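Local coordinates for protein histidyl-trna synthetase (Thermus thermophilus, PDB 1ADJ) that attaches L-histidine to its cognate tRNA at the expense of ATP, giving histidyl-tRNA, AMP and diphosphate, at residues T77-G82 with A107-R112; Q126-A131 with G304-V309. All coordinates share one frame; numbering follows the deposited sequence.

Interaction 1. Residues T77-G82 with A107-R112; sequences TLRPEG and AGPMFR. With HIS (histidine), chain F.
R79 and F111 meet through the backbone where the chain leaves strand 75-78 and passes the end of strand 102-111: F111 N donates to R79 O (2.8 Å, 165° at the hydrogen). The R79 side chain then runs back along the neighbouring strand. CB starts it off beside the other segment, and the methyl CE of M110 borders the aliphatic part of the arginine, 3.6 Å from R79 CD. Bends at chi2 and chi3 (-123° and -78°) carry CD past P109 O and aim the guanidinium at that carbonyl. NE only skirts it, whereas NH1 donates to P109 O at 2.6 Å with the oxygen at the edge of the guanidinium, near its plane. NH2 finds a weak hydrogen bond to T41 OG1. Arginine suits the place because its long apolar stem can pass a methionine and still deliver one N-H to a proline carbonyl.

Around this grip, L78 CB packs on F111 CD2 at 3.7 Å, in an apolar patch joined by I43 of the second subunit, which packs on F111. P80 sets CB against CD of R112, 3.7 Å away, while P80 O is 2.8 Å from R112 NH1. E81 passes its CG beside the amino N of the bound histidine, and its OE2, 3.5 Å from that N, accepts from A84 N at the start of helix 83-92.

F111 and R112 begin the FRxE consensus of motif 2 of class II aminoacyl-tRNA synthetases, and the TLRPEG segment beside them borders the amino end of the bound histidine.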
ATOM      1  N   THR A  77      -5.095   1.391 -17.813  1.00 36.88           N
ATOM      2  CA  THR A  77      -5.934   2.275 -17.020  1.00 33.47           C
ATOM      3  C   THR A  77      -5.735   2.101 -15.526  1.00 36.48           C
ATOM      4  O   THR A  77      -5.611   0.981 -15.022  1.00 36.81           O
ATOM      5  CB  THR A  77      -7.422   2.077 -17.363  1.00 30.76           C
ATOM      6  OG1 THR A  77      -7.635   2.396 -18.743  1.00 37.52           O
ATOM      7  CG2 THR A  77      -8.298   2.977 -16.519  1.00 27.30           C
ATOM      8  N   LEU A  78      -5.640   3.234 -14.837  1.00 39.44           N
ATOM      9  CA  LEU A  78      -5.488   3.272 -13.391  1.00 37.94           C
ATOM     10  C   LEU A  78      -6.782   2.734 -12.792  1.00 39.33           C
ATOM     11  O   LEU A  78      -7.872   3.279 -13.023  1.00 38.84           O
ATOM     12  CB  LEU A  78      -5.256   4.713 -12.920  1.00 32.67           C
ATOM     13  CG  LEU A  78      -3.829   5.172 -12.613  1.00 34.61           C
ATOM     14  CD1 LEU A  78      -2.859   4.676 -13.662  1.00 33.80           C
ATOM     15  CD2 LEU A  78      -3.787   6.689 -12.496  1.00 27.68           C
ATOM     16  N   ARG A  79      -6.648   1.632 -12.064  1.00 40.41           N
ATOM     17  CA  ARG A  79      -7.757   0.951 -11.397  1.00 32.60           C
ATOM     18  C   ARG A  79      -8.699   1.901 -10.650  1.00 27.18           C
ATOM     19  O   ARG A  79      -8.297   2.606  -9.717  1.00 28.31           O
ATOM     20  CB  ARG A  79      -7.191  -0.137 -10.463  1.00 28.46           C
ATOM     21  CG  ARG A  79      -7.994  -0.404  -9.217  1.00 32.39           C
ATOM     22  CD  ARG A  79      -7.141  -0.210  -7.972  1.00 26.79           C
ATOM     23  NE  ARG A  79      -6.251  -1.340  -7.733  1.00 24.38           N
ATOM     24  CZ  ARG A  79      -5.442  -1.454  -6.686  1.00 16.98           C
ATOM     25  NH1 ARG A  79      -5.404  -0.507  -5.767  1.00 10.89           N
ATOM     26  NH2 ARG A  79      -4.670  -2.522  -6.560  1.00 19.85           N
ATOM     27  N   PRO A  80      -9.959   1.976 -11.103  1.00 26.19           N
ATOM     28  CA  PRO A  80     -10.989   2.832 -10.502  1.00 26.26           C
ATOM     29  C   PRO A  80     -11.840   2.089  -9.473  1.00 27.93           C
ATOM     30  O   PRO A  80     -12.566   2.705  -8.695  1.00 26.79           O
ATOM     31  CB  PRO A  80     -11.832   3.220 -11.708  1.00 20.50           C
ATOM     32  CG  PRO A  80     -11.844   1.951 -12.490  1.00 22.26           C
ATOM     33  CD  PRO A  80     -10.411   1.448 -12.402  1.00 21.56           C
ATOM     34  N   GLU A  81     -11.716   0.763  -9.462  1.00 30.25           N
ATOM     35  CA  GLU A  81     -12.480  -0.106  -8.579  1.00 25.48           C
ATOM     36  C   GLU A  81     -11.796  -1.475  -8.561  1.00 27.53           C
ATOM     37  O   GLU A  81     -11.079  -1.821  -9.504  1.00 28.49           O
ATOM     38  CB  GLU A  81     -13.924  -0.164  -9.097  1.00 28.50           C
ATOM     39  CG  GLU A  81     -14.682  -1.463  -8.910  1.00 38.17           C
ATOM     40  CD  GLU A  81     -14.496  -2.429 -10.061  1.00 43.90           C
ATOM     41  OE1 GLU A  81     -14.070  -2.014 -11.161  1.00 50.09           O
ATOM     42  OE2 GLU A  81     -14.783  -3.618  -9.864  1.00 47.11           O
ATOM     43  N   GLY A  82     -12.046  -2.269  -7.519  1.00 29.62           N
ATOM     44  CA  GLY A  82     -11.382  -3.560  -7.392  1.00 24.79           C
ATOM     45  C   GLY A  82     -11.973  -4.864  -7.898  1.00 27.05           C
ATOM     46  O   GLY A  82     -11.217  -5.768  -8.261  1.00 31.50           O
ATOM     47  N   ALA A 107      -6.694  -3.993   0.367  1.00 24.50           N
ATOM     48  CA  ALA A 107      -6.917  -2.608   0.747  1.00 26.26           C
ATOM     49  C   ALA A 107      -5.894  -1.849  -0.063  1.00 27.90           C
ATOM     50  O   ALA A 107      -4.712  -2.201  -0.048  1.00 29.90           O
ATOM     51  CB  ALA A 107      -6.674  -2.410   2.234  1.00 23.56           C
ATOM     52  N   GLY A 108      -6.343  -0.852  -0.815  1.00 29.93           N
ATOM     53  CA  GLY A 108      -5.416  -0.090  -1.629  1.00 27.89           C
ATOM     54  C   GLY A 108      -6.035   1.129  -2.263  1.00 28.32           C
ATOM     55  O   GLY A 108      -7.220   1.403  -2.065  1.00 34.42           O
ATOM     56  N   PRO A 109      -5.236   1.925  -2.982  1.00 28.58           N
ATOM     57  CA  PRO A 109      -5.713   3.139  -3.650  1.00 27.58           C
ATOM     58  C   PRO A 109      -6.529   2.856  -4.909  1.00 25.62           C
ATOM     59  O   PRO A 109      -6.260   1.903  -5.637  1.00 26.92           O
ATOM     60  CB  PRO A 109      -4.413   3.872  -3.971  1.00 27.91           C
ATOM     61  CG  PRO A 109      -3.451   2.745  -4.220  1.00 25.04           C
ATOM     62  CD  PRO A 109      -3.772   1.794  -3.100  1.00 26.17           C
ATOM     63  N   MET A 110      -7.534   3.686  -5.147  1.00 22.83           N
ATOM     64  CA  MET A 110      -8.397   3.563  -6.316  1.00 26.16           C
ATOM     65  C   MET A 110      -8.356   4.948  -6.938  1.00 28.68           C
ATOM     66  O   MET A 110      -8.260   5.951  -6.213  1.00 28.62           O
ATOM     67  CB  MET A 110      -9.820   3.204  -5.894  1.00 23.79           C
ATOM     68  CG  MET A 110      -9.964   1.829  -5.273  1.00 13.96           C
ATOM     69  SD  MET A 110      -9.567   0.505  -6.437  1.00 29.41           S
ATOM     70  CE  MET A 110      -9.448  -0.903  -5.328  1.00 18.83           C
ATOM     71  N   PHE A 111      -8.430   5.017  -8.263  1.00 29.40           N
ATOM     72  CA  PHE A 111      -8.341   6.306  -8.944  1.00 34.95           C
ATOM     73  C   PHE A 111      -9.517   6.611  -9.853  1.00 37.08           C
ATOM     74  O   PHE A 111      -9.908   5.791 -10.687  1.00 36.74           O
ATOM     75  CB  PHE A 111      -7.037   6.379  -9.753  1.00 31.20           C
ATOM     76  CG  PHE A 111      -5.870   5.766  -9.052  1.00 29.02           C
ATOM     77  CD1 PHE A 111      -5.110   6.513  -8.156  1.00 25.93           C
ATOM     78  CD2 PHE A 111      -5.588   4.409  -9.210  1.00 26.90           C
ATOM     79  CE1 PHE A 111      -4.093   5.916  -7.422  1.00 24.95           C
ATOM     80  CE2 PHE A 111      -4.569   3.799  -8.479  1.00 25.64           C
ATOM     81  CZ  PHE A 111      -3.822   4.552  -7.580  1.00 24.34           C
ATOM     82  N   ARG A 112     -10.032   7.825  -9.726  1.00 39.40           N
ATOM     83  CA  ARG A 112     -11.147   8.268 -10.535  1.00 41.86           C
ATOM     84  C   ARG A 112     -10.971   9.703 -11.009  1.00 41.38           C
ATOM     85  O   ARG A 112     -10.886  10.628 -10.208  1.00 37.95           O
ATOM     86  CB  ARG A 112     -12.461   8.116  -9.770  1.00 45.85           C
ATOM     87  CG  ARG A 112     -13.366   7.056 -10.381  1.00 52.95           C
ATOM     88  CD  ARG A 112     -13.383   5.783  -9.569  1.00 49.80           C
ATOM     89  NE  ARG A 112     -14.404   5.861  -8.531  1.00 56.13           N
ATOM     90  CZ  ARG A 112     -15.245   4.879  -8.231  1.00 57.29           C
ATOM     91  NH1 ARG A 112     -15.186   3.728  -8.885  1.00 60.21           N
ATOM     92  NH2 ARG A 112     -16.169   5.063  -7.298  1.00 58.70           N
TER
HETATM   93  N   HIS F 423     -16.557  -2.808  -6.929  1.00 27.09           N
HETATM   94  CA  HIS F 423     -17.555  -2.246  -6.025  1.00 30.20           C
HETATM   95  C   HIS F 423     -17.329  -0.759  -5.774  1.00 29.36           C
HETATM   96  O   HIS F 423     -16.385  -0.215  -6.378  1.00 32.55           O
HETATM   97  CB  HIS F 423     -17.574  -3.024  -4.702  1.00 30.36           C
HETATM   98  CG  HIS F 423     -17.954  -4.461  -4.864  1.00 29.21           C
HETATM   99  ND1 HIS F 423     -19.067  -4.855  -5.572  1.00 28.65           N
HETATM  100  CD2 HIS F 423     -17.340  -5.600  -4.466  1.00 30.75           C
HETATM  101  CE1 HIS F 423     -19.122  -6.172  -5.609  1.00 31.98           C
HETATM  102  NE2 HIS F 423     -18.086  -6.648  -4.945  1.00 30.58           N
HETATM  103  OXT HIS F 423     -18.107  -0.146  -5.007  1.00 27.28           O

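Interaction 2. Residues Q126-A131 with G304-V309. With HIS (histidine), chain F.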
ATOM      1  N   GLN A 126      -9.771   2.030  -0.606  1.00 27.11           N
ATOM      2  CA  GLN A 126     -10.871   1.196  -0.174  1.00 27.87           C
ATOM      3  C   GLN A 126     -10.470  -0.226   0.176  1.00 28.40           C
ATOM      4  O   GLN A 126      -9.432  -0.723  -0.286  1.00 25.74           O
ATOM      5  CB  GLN A 126     -11.998   1.194  -1.221  1.00 28.38           C
ATOM      6  CG  GLN A 126     -11.739   0.410  -2.504  1.00 25.97           C
ATOM      7  CD  GLN A 126     -12.906   0.505  -3.487  1.00 28.46           C
ATOM      8  OE1 GLN A 126     -13.643   1.495  -3.500  1.00 21.19           O
ATOM      9  NE2 GLN A 126     -13.078  -0.528  -4.312  1.00 28.42           N
ATOM     10  N   VAL A 127     -11.247  -0.820   1.083  1.00 23.74           N
ATOM     11  CA  VAL A 127     -11.061  -2.203   1.504  1.00 17.68           C
ATOM     12  C   VAL A 127     -12.041  -2.926   0.596  1.00 19.07           C
ATOM     13  O   VAL A 127     -13.194  -2.508   0.474  1.00 20.22           O
ATOM     14  CB  VAL A 127     -11.447  -2.414   2.979  1.00 17.93           C
ATOM     15  CG1 VAL A 127     -11.479  -3.895   3.315  1.00 12.08           C
ATOM     16  CG2 VAL A 127     -10.452  -1.699   3.879  1.00 15.37           C
ATOM     17  N   ASN A 128     -11.581  -3.986  -0.049  1.00 18.45           N
ATOM     18  CA  ASN A 128     -12.398  -4.722  -0.997  1.00 22.41           C
ATOM     19  C   ASN A 128     -12.466  -6.196  -0.623  1.00 26.20           C
ATOM     20  O   ASN A 128     -11.432  -6.821  -0.381  1.00 26.38           O
ATOM     21  CB  ASN A 128     -11.779  -4.551  -2.384  1.00 22.64           C
ATOM     22  CG  ASN A 128     -12.654  -5.075  -3.495  1.00 32.71           C
ATOM     23  OD1 ASN A 128     -13.438  -4.325  -4.090  1.00 35.17           O
ATOM     24  ND2 ASN A 128     -12.468  -6.343  -3.846  1.00 35.11           N
ATOM     25  N   TYR A 129     -13.687  -6.727  -0.534  1.00 24.03           N
ATOM     26  CA  TYR A 129     -13.919  -8.132  -0.209  1.00 22.18           C
ATOM     27  C   TYR A 129     -14.628  -8.780  -1.386  1.00 26.50           C
ATOM     28  O   TYR A 129     -15.542  -8.184  -1.963  1.00 30.94           O
ATOM     29  CB  TYR A 129     -14.782  -8.276   1.040  1.00 21.05           C
ATOM     30  CG  TYR A 129     -15.280  -9.687   1.268  1.00 22.82           C
ATOM     31  CD1 TYR A 129     -14.413 -10.687   1.705  1.00 24.68           C
ATOM     32  CD2 TYR A 129     -16.614 -10.025   1.032  1.00 22.91           C
ATOM     33  CE1 TYR A 129     -14.857 -11.991   1.903  1.00 25.51           C
ATOM     34  CE2 TYR A 129     -17.069 -11.328   1.227  1.00 30.74           C
ATOM     35  CZ  TYR A 129     -16.179 -12.306   1.665  1.00 30.33           C
ATOM     36  OH  TYR A 129     -16.606 -13.598   1.872  1.00 38.18           O
ATOM     37  N   GLU A 130     -14.307 -10.044  -1.642  1.00 25.67           N
ATOM     38  CA  GLU A 130     -14.867 -10.764  -2.771  1.00 22.19           C
ATOM     39  C   GLU A 130     -15.037 -12.255  -2.443  1.00 20.76           C
ATOM     40  O   GLU A 130     -14.154 -12.875  -1.854  1.00 20.49           O
ATOM     41  CB  GLU A 130     -13.894 -10.589  -3.946  1.00 25.08           C
ATOM     42  CG  GLU A 130     -14.463 -10.018  -5.233  1.00 30.17           C
ATOM     43  CD  GLU A 130     -15.185  -8.698  -5.063  1.00 31.22           C
ATOM     44  OE1 GLU A 130     -16.401  -8.730  -4.801  1.00 34.52           O
ATOM     45  OE2 GLU A 130     -14.560  -7.635  -5.234  1.00 28.40           O
ATOM     46  N   ALA A 131     -16.189 -12.817  -2.788  1.00 23.38           N
ATOM     47  CA  ALA A 131     -16.461 -14.243  -2.578  1.00 22.20           C
ATOM     48  C   ALA A 131     -16.847 -14.758  -3.956  1.00 24.65           C
ATOM     49  O   ALA A 131     -17.905 -14.403  -4.492  1.00 32.26           O
ATOM     50  CB  ALA A 131     -17.591 -14.442  -1.596  1.00 18.67           C
ATOM     51  N   GLY A 304     -19.572  -9.388  -3.168  1.00 20.71           N
ATOM     52  CA  GLY A 304     -18.524  -8.739  -2.418  1.00 22.81           C
ATOM     53  C   GLY A 304     -18.935  -7.332  -2.073  1.00 23.64           C
ATOM     54  O   GLY A 304     -20.067  -6.923  -2.331  1.00 28.91           O
ATOM     55  N   PHE A 305     -18.014  -6.587  -1.491  1.00 23.09           N
ATOM     56  CA  PHE A 305     -18.283  -5.211  -1.136  1.00 25.65           C
ATOM     57  C   PHE A 305     -16.962  -4.474  -1.099  1.00 26.70           C
ATOM     58  O   PHE A 305     -15.899  -5.071  -1.294  1.00 29.56           O
ATOM     59  CB  PHE A 305     -18.967  -5.128   0.227  1.00 20.37           C
ATOM     60  CG  PHE A 305     -18.096  -5.555   1.371  1.00 21.41           C
ATOM     61  CD1 PHE A 305     -17.221  -4.654   1.974  1.00 22.20           C
ATOM     62  CD2 PHE A 305     -18.155  -6.852   1.856  1.00 23.45           C
ATOM     63  CE1 PHE A 305     -16.420  -5.041   3.045  1.00 22.47           C
ATOM     64  CE2 PHE A 305     -17.358  -7.250   2.932  1.00 26.32           C
ATOM     65  CZ  PHE A 305     -16.487  -6.343   3.527  1.00 24.61           C
ATOM     66  N   ALA A 306     -17.036  -3.179  -0.845  1.00 26.30           N
ATOM     67  CA  ALA A 306     -15.856  -2.337  -0.748  1.00 27.47           C
ATOM     68  C   ALA A 306     -16.302  -1.121   0.018  1.00 26.38           C
ATOM     69  O   ALA A 306     -17.476  -0.764  -0.023  1.00 29.57           O
ATOM     70  CB  ALA A 306     -15.372  -1.931  -2.125  1.00 24.46           C
ATOM     71  N   PHE A 307     -15.409  -0.542   0.801  1.00 27.47           N
ATOM     72  CA  PHE A 307     -15.773   0.657   1.532  1.00 28.95           C
ATOM     73  C   PHE A 307     -14.639   1.676   1.495  1.00 30.61           C
ATOM     74  O   PHE A 307     -13.457   1.308   1.464  1.00 32.53           O
ATOM     75  CB  PHE A 307     -16.228   0.338   2.966  1.00 23.66           C
ATOM     76  CG  PHE A 307     -15.145  -0.164   3.874  1.00 22.88           C
ATOM     77  CD1 PHE A 307     -14.216   0.713   4.426  1.00 25.23           C
ATOM     78  CD2 PHE A 307     -15.106  -1.500   4.251  1.00 25.20           C
ATOM     79  CE1 PHE A 307     -13.271   0.274   5.343  1.00 27.18           C
ATOM     80  CE2 PHE A 307     -14.162  -1.957   5.175  1.00 29.21           C
ATOM     81  CZ  PHE A 307     -13.244  -1.067   5.724  1.00 27.68           C
ATOM     82  N   GLY A 308     -15.005   2.950   1.427  1.00 25.75           N
ATOM     83  CA  GLY A 308     -14.010   3.999   1.392  1.00 24.47           C
ATOM     84  C   GLY A 308     -13.402   4.256   2.756  1.00 28.91           C
ATOM     85  O   GLY A 308     -14.099   4.634   3.704  1.00 29.45           O
ATOM     86  N   VAL A 309     -12.092   4.060   2.856  1.00 30.65           N
ATOM     87  CA  VAL A 309     -11.382   4.294   4.104  1.00 27.40           C
ATOM     88  C   VAL A 309     -11.554   5.747   4.567  1.00 30.66           C
ATOM     89  O   VAL A 309     -11.809   6.003   5.751  1.00 30.86           O
ATOM     90  CB  VAL A 309      -9.893   3.948   3.960  1.00 19.60           C
ATOM     91  CG1 VAL A 309      -9.183   4.180   5.262  1.00 24.00           C
ATOM     92  CG2 VAL A 309      -9.736   2.495   3.548  1.00 14.26           C
TER
HETATM   93  N   HIS F 423     -16.557  -2.808  -6.929  1.00 27.09           N
HETATM   94  CA  HIS F 423     -17.555  -2.246  -6.025  1.00 30.20           C
HETATM   95  C   HIS F 423     -17.329  -0.759  -5.774  1.00 29.36           C
HETATM   96  O   HIS F 423     -16.385  -0.215  -6.378  1.00 32.55           O
HETATM   97  CB  HIS F 423     -17.574  -3.024  -4.702  1.00 30.36           C
HETATM   98  CG  HIS F 423     -17.954  -4.461  -4.864  1.00 29.21           C
HETATM   99  ND1 HIS F 423     -19.067  -4.855  -5.572  1.00 28.65           N
HETATM  100  CD2 HIS F 423     -17.340  -5.600  -4.466  1.00 30.75           C
HETATM  101  CE1 HIS F 423     -19.122  -6.172  -5.609  1.00 31.98           C
HETATM  102  NE2 HIS F 423     -18.086  -6.648  -4.945  1.00 30.58           N
HETATM  103  OXT HIS F 423     -18.107  -0.146  -5.007  1.00 27.28           O
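V127 and Y129 face F307 and F305 across two antiparallel strands running at 172° to each other, each pair joined by two backbone hydrogen bonds. Both phenylalanines have CG lodged between the backbone N and the carbonyl carbon (chi1 near 68°), which swings their rings across onto the facing strand. V127 CB sits over one face of the F307 ring, 3.8 Å from its centroid, a CH-pi contact, with CG2 at 3.4 Å from CZ. Y129 CB repeats the pattern on F305, 3.7 Å from the centroid, and the Y129 and F305 rings lie oblique to each other, 34° between planes. Bulky, largely hydrophobic residues suit this face because helices 14-33 and 137-153 pack on it.

The face bearing Q126, N128, E130 and A306 meets the ligand. A306 offers only a methyl here, its CB 3.6 Å from CB of the bound histidine, which is consistent with the ligand lying close to the sheet. Opposite E130 stands G304, where any CB would collide with E130 OE1. That oxygen accepts from NE2 of the ligand at 2.7 Å, while E130 OE2 takes N128 ND2 at 2.8 Å from above the carboxylate plane, so N128 is a second-shell residue that helps fix the group's rotation. Replacing E130 by an alanine would probably leave the ligand's NE2-H without its acceptor and the N128 amide without the carboxylate oxygen that holds it.

E130 thus offers an acceptor for the imidazole N-H, which is consistent with selection of histidine over amino acids that lack such a donor.

Interactions 1 and 2 lie about 12 Å apart, centre to centre, and share one sheet, in which strands 102-111 and 123-132 are neighbours. G108 O and Q126 N, 3.0 Å apart, probably form a hydrogen bond between them, and M110 CG packs on Q126 CG at 3.6 Å, so the methionine beside R79 touches both contacts. Both also touch the bound histidine: E81 of interaction 1 passes its amino end, while E130 of interaction 2 binds its imidazole. T83, just past residues 77-82, hydrogen-bonds to the ligand and weakly to E130 OE2, and Y263 and Y264 add further hydrogen bonds to the ligand.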